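Local coordinates for nudix hydrolase domain-containing protein (Thermotoga maritima, PDB 3E57) that is of unknown function but probably acts as a Nudix hydrolase, cleaving a nucleoside diphosphate linked to another moiety, at residues K28-F33 / L45-Q50; G105-G110 / R116-K121. All blocks are in the same frame, centred on the assembly; numbering follows the deposited sequence.

In the fold
After strand 17-22 the chain enters helix 23-30, and contact 1 sets the end of that helix against helix 41-51, closing an excursion that includes short strand 36-38. The chain then builds strands 53-56, 66-77 and 80-85 before contact 2 closes a shorter loop, in which the segment after strand 103-104 packs back on helix 115-130. The two contacts follow in series, neither nesting nor crossing, with centres about 17 Å apart. Helix 41-51 joins them: D49 OD1 probably takes a hydrogen bond from R116 N near the start of helix 115-130, and L48 packs on F119. The N-terminal helical region is thereby tied to the loop and helix of the probable Nudix box.

Contact 1: residues K28-F33 / L45-Q50; sequences KEFGEF and LNFLDQ
F47 sends its ring out toward helix 23-30 with CG trans to its own backbone N (chi1 164°), while F30 turns CG trans to its carbonyl carbon (chi1 -64°), and these two settings bring the rings together between the helices. The result is a T-shaped (edge-to-face) pair: F30 offers its edge and F47 its face, with ring centroids 5.0 Å apart and planes at 69°. One atom does most of the touching. F30 CE2 stands over the centre of the F47 ring, 3.6 Å from F47 CG and still within 4.1 Å of F47 CZ on the far side. F30 CZ follows beside it, toward the root of the F47 side chain, 4.1 Å from F47 CB.

E29, the residue just before F30, adds an aliphatic contact. Its CG lies 3.6 Å from F47 CD1 and its CB 3.8 Å from F47 CE1, so the methylenes rest against the ring in an oblique approach. The E29 and F47 side chains pass each other in opposite senses, and beyond CG the glutamate, bent at chi2, carries its carboxylate away from the ring. E29 CG also sits 3.7 Å above the plane of the F30 ring, toward its rim, so the same methylene touches both aromatics. No hydrogen bond crosses between the segments; hydrophobic and aromatic packing hold them together.

Just beyond F30 the helix ends at G31, whose positive phi turns the chain into an extended course. There E32 forms a salt bridge with R38 of the second subunit, and F33 pairs antiparallel with a strand of that subunit, carrying the sheet across the dimer interface. Around the pair, the F47 ring meets that of Y51, F30 rests on V39 and on L143 of strand 131-145, and L45 and L48 of helix 41-51 pack on F119 of helix 115-130.

Contact 2: residues G105-G110 / R116-K121; sequences GHVREG and REAFLK
V107 presses both its methyl groups against the helix at A118 and F119, joining the two arms of the loop-helix unit that, by sequence, probably corresponds to the Nudix box. With CG1 trans to the backbone N (chi1 175°), the branches divide the work. CG1 meets the helix backbone at A118 O, 3.3 Å away, and the A118 methyl, CB, at 3.7 Å; CG2 reaches the next residue, 4.0 Å from F119 CA and 4.1 Å from F119 CD1. The valine and phenylalanine side chains cross at about a right angle, and CG2 meets the ring obliquely. One residue on, the backbone takes over: R108 O sits 4.0 Å from A118 CB, and the small A118 side chain is consistent with the loop lying this near the helix. Cutting the valine back to an alanine here would probably open a gap beside A118 and F119 and let the loop shift against the helix.

The second shell fixes both partners. V107 shares a backbone hydrogen bond with L19 of strand 17-22 and packs on P71 of strand 66-77, while F119 packs on L45 and L48 of helix 41-51 and meets F44 edge-to-face. The loop is also bonded directly to its own helix farther along, where H106 O accepts a hydrogen bond from R125 NH2.

Contact 1: residues K28-F33 / L45-Q50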
# COMPACT_ATOMS: atom_id res chain seq x y z
N LYS B 28 9.73 -13.53 4.84
CA LYS B 28 10.03 -14.01 6.18
C LYS B 28 10.43 -12.86 7.10
O LYS B 28 9.97 -12.77 8.24
CB LYS B 28 11.14 -15.09 6.14
CG LYS B 28 11.88 -15.30 7.47
CD LYS B 28 10.95 -15.56 8.67
CE LYS B 28 10.90 -17.03 9.07
NZ LYS B 28 9.78 -17.22 10.04
N GLU B 29 11.27 -11.96 6.61
CA GLU B 29 11.74 -10.84 7.42
C GLU B 29 10.65 -9.77 7.61
O GLU B 29 10.45 -9.27 8.71
CB GLU B 29 12.97 -10.21 6.79
CG GLU B 29 13.72 -9.27 7.71
CD GLU B 29 14.39 -9.99 8.87
OE1 GLU B 29 14.82 -11.16 8.71
OE2 GLU B 29 14.47 -9.38 9.96
N PHE B 30 9.97 -9.43 6.52
CA PHE B 30 9.07 -8.27 6.55
C PHE B 30 7.59 -8.56 6.42
O PHE B 30 6.77 -7.66 6.64
CB PHE B 30 9.50 -7.30 5.47
CG PHE B 30 10.87 -6.74 5.70
CD1 PHE B 30 11.09 -5.87 6.75
CD2 PHE B 30 11.93 -7.11 4.89
CE1 PHE B 30 12.36 -5.35 6.97
CE2 PHE B 30 13.19 -6.60 5.11
CZ PHE B 30 13.41 -5.71 6.16
N GLY B 31 7.23 -9.79 6.10
CA GLY B 31 5.83 -10.17 6.00
C GLY B 31 5.21 -9.75 4.69
O GLY B 31 5.89 -9.33 3.76
N GLU B 32 3.90 -9.85 4.64
CA GLU B 32 3.13 -9.67 3.42
C GLU B 32 2.44 -8.31 3.44
O GLU B 32 1.56 -8.08 4.26
CB GLU B 32 2.09 -10.78 3.32
CG GLU B 32 2.72 -12.16 3.14
CD GLU B 32 1.74 -13.30 3.34
OE1 GLU B 32 0.70 -13.33 2.63
OE2 GLU B 32 2.02 -14.17 4.19
N PHE B 33 2.85 -7.43 2.55
CA PHE B 33 2.17 -6.15 2.40
C PHE B 33 2.13 -5.73 0.95
O PHE B 33 2.93 -6.20 0.15
CB PHE B 33 2.82 -5.07 3.26
CG PHE B 33 4.23 -4.74 2.87
CD1 PHE B 33 4.51 -3.57 2.18
CD2 PHE B 33 5.28 -5.57 3.23
CE1 PHE B 33 5.81 -3.25 1.85
CE2 PHE B 33 6.57 -5.26 2.90
CZ PHE B 33 6.85 -4.10 2.21
N LEU B 45 19.34 -2.61 6.47
CA LEU B 45 20.73 -2.79 6.05
C LEU B 45 21.29 -4.12 6.54
O LEU B 45 22.01 -4.81 5.81
CB LEU B 45 21.61 -1.64 6.55
CG LEU B 45 21.40 -0.27 5.92
CD1 LEU B 45 22.36 0.72 6.57
CD2 LEU B 45 21.57 -0.30 4.39
N ASN B 46 20.95 -4.48 7.78
CA ASN B 46 21.28 -5.80 8.34
C ASN B 46 20.66 -6.91 7.51
O ASN B 46 21.30 -7.91 7.21
CB ASN B 46 20.79 -5.90 9.78
CG ASN B 46 21.64 -5.10 10.75
OD1 ASN B 46 22.78 -4.72 10.43
ND2 ASN B 46 21.11 -4.84 11.94
N PHE B 47 19.40 -6.72 7.12
CA PHE B 47 18.70 -7.66 6.23
C PHE B 47 19.45 -7.86 4.92
O PHE B 47 19.59 -8.99 4.44
CB PHE B 47 17.26 -7.18 5.97
CG PHE B 47 16.60 -7.85 4.82
CD1 PHE B 47 16.00 -9.10 4.97
CD2 PHE B 47 16.54 -7.24 3.58
CE1 PHE B 47 15.38 -9.73 3.90
CE2 PHE B 47 15.92 -7.86 2.51
CZ PHE B 47 15.34 -9.11 2.67
N LEU B 48 19.96 -6.77 4.35
CA LEU B 48 20.74 -6.84 3.12
C LEU B 48 22.05 -7.61 3.32
O LEU B 48 22.40 -8.44 2.50
CB LEU B 48 21.07 -5.44 2.58
CG LEU B 48 19.91 -4.59 2.06
CD1 LEU B 48 20.46 -3.27 1.52
CD2 LEU B 48 19.13 -5.37 1.00
N ASP B 49 22.76 -7.32 4.40
CA ASP B 49 24.01 -8.02 4.67
C ASP B 49 23.79 -9.51 4.90
O ASP B 49 24.62 -10.33 4.51
CB ASP B 49 24.75 -7.40 5.85
CG ASP B 49 25.65 -6.25 5.43
OD1 ASP B 49 26.07 -6.20 4.25
OD2 ASP B 49 25.94 -5.39 6.31
N GLN B 50 22.66 -9.85 5.52
CA GLN B 50 22.33 -11.23 5.85
C GLN B 50 21.75 -12.03 4.66
O GLN B 50 22.01 -13.23 4.53
CB GLN B 50 21.37 -11.25 7.02
CG GLN B 50 21.08 -12.62 7.57
CD GLN B 50 20.25 -12.58 8.83
OE1 GLN B 50 19.56 -11.60 9.10
NE2 GLN B 50 20.31 -13.66 9.60

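Contact 2: residues G105-G110 / R116-K121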
# COMPACT_ATOMS: atom_id res chain seq x y z
N GLY B 105 17.35 3.21 -9.11
CA GLY B 105 18.21 2.40 -9.95
C GLY B 105 18.65 1.16 -9.24
O GLY B 105 18.40 1.00 -8.05
N HIS B 106 19.33 0.27 -9.95
CA HIS B 106 19.83 -0.97 -9.37
C HIS B 106 21.12 -0.74 -8.59
O HIS B 106 21.85 0.22 -8.86
CB HIS B 106 20.04 -2.01 -10.47
CG HIS B 106 18.77 -2.47 -11.10
ND1 HIS B 106 18.15 -1.78 -12.12
CD2 HIS B 106 18.00 -3.55 -10.85
CE1 HIS B 106 17.05 -2.42 -12.47
NE2 HIS B 106 16.93 -3.50 -11.72
N VAL B 107 21.38 -1.61 -7.62
CA VAL B 107 22.67 -1.60 -6.94
C VAL B 107 23.56 -2.61 -7.67
O VAL B 107 23.15 -3.75 -7.89
CB VAL B 107 22.52 -1.97 -5.45
CG1 VAL B 107 23.89 -2.08 -4.78
CG2 VAL B 107 21.64 -0.93 -4.74
N ARG B 108 24.75 -2.17 -8.06
CA ARG B 108 25.67 -3.00 -8.85
C ARG B 108 26.71 -3.64 -7.95
O ARG B 108 27.13 -3.06 -6.95
CB ARG B 108 26.38 -2.16 -9.90
CG ARG B 108 25.46 -1.49 -10.91
CD ARG B 108 26.24 -0.47 -11.73
NE ARG B 108 25.38 0.31 -12.61
CZ ARG B 108 25.73 1.48 -13.16
NH1 ARG B 108 26.92 2.02 -12.93
NH2 ARG B 108 24.87 2.11 -13.95
N GLU B 109 27.14 -4.84 -8.33
CA GLU B 109 28.15 -5.58 -7.57
C GLU B 109 29.44 -4.79 -7.30
O GLU B 109 30.07 -4.96 -6.25
CB GLU B 109 28.50 -6.88 -8.31
CG GLU B 109 29.29 -7.86 -7.47
CD GLU B 109 29.40 -9.22 -8.12
OE1 GLU B 109 29.27 -9.30 -9.36
OE2 GLU B 109 29.62 -10.21 -7.38
N GLY B 110 29.81 -3.93 -8.25
CA GLY B 110 31.00 -3.10 -8.13
C GLY B 110 30.83 -1.86 -7.27
O GLY B 110 31.78 -1.10 -7.11
N ARG B 116 25.46 -4.16 1.99
CA ARG B 116 25.23 -2.90 2.68
C ARG B 116 26.07 -1.77 2.09
O ARG B 116 25.56 -0.69 1.81
CB ARG B 116 25.54 -3.06 4.16
CG ARG B 116 25.47 -1.80 4.97
CD ARG B 116 26.32 -1.92 6.21
NE ARG B 116 25.82 -1.07 7.27
CZ ARG B 116 24.91 -1.44 8.17
NH1 ARG B 116 24.40 -2.67 8.19
NH2 ARG B 116 24.53 -0.57 9.08
N GLU B 117 27.36 -2.04 1.92
CA GLU B 117 28.27 -1.07 1.34
C GLU B 117 27.90 -0.74 -0.10
O GLU B 117 27.94 0.42 -0.50
CB GLU B 117 29.71 -1.61 1.40
CG GLU B 117 30.78 -0.63 0.92
CD GLU B 117 32.12 -1.30 0.72
OE1 GLU B 117 32.31 -2.43 1.24
OE2 GLU B 117 32.99 -0.72 0.02
N ALA B 118 27.55 -1.77 -0.88
CA ALA B 118 27.16 -1.58 -2.28
C ALA B 118 25.87 -0.77 -2.36
O ALA B 118 25.74 0.10 -3.21
CB ALA B 118 26.97 -2.92 -2.99
N PHE B 119 24.94 -1.07 -1.46
CA PHE B 119 23.66 -0.36 -1.39
C PHE B 119 23.89 1.13 -1.15
O PHE B 119 23.40 1.96 -1.92
CB PHE B 119 22.77 -0.92 -0.28
CG PHE B 119 21.44 -0.21 -0.15
CD1 PHE B 119 20.33 -0.65 -0.85
CD2 PHE B 119 21.31 0.92 0.65
CE1 PHE B 119 19.11 0.01 -0.75
CE2 PHE B 119 20.10 1.59 0.75
CZ PHE B 119 18.99 1.13 0.05
N LEU B 120 24.66 1.45 -0.12
CA LEU B 120 24.87 2.83 0.27
C LEU B 120 25.56 3.65 -0.83
O LEU B 120 25.14 4.77 -1.12
CB LEU B 120 25.61 2.92 1.60
CG LEU B 120 24.79 2.40 2.80
CD1 LEU B 120 25.62 2.38 4.08
CD2 LEU B 120 23.53 3.22 3.00
N LYS B 121 26.59 3.10 -1.45
CA LYS B 121 27.27 3.79 -2.56
C LYS B 121 26.40 3.82 -3.82
O LYS B 121 26.32 4.85 -4.49
CB LYS B 121 28.65 3.21 -2.84
CG LYS B 121 29.72 3.79 -1.93
CD LYS B 121 31.13 3.41 -2.35
CE LYS B 121 32.15 3.66 -1.24
NZ LYS B 121 31.78 3.00 0.06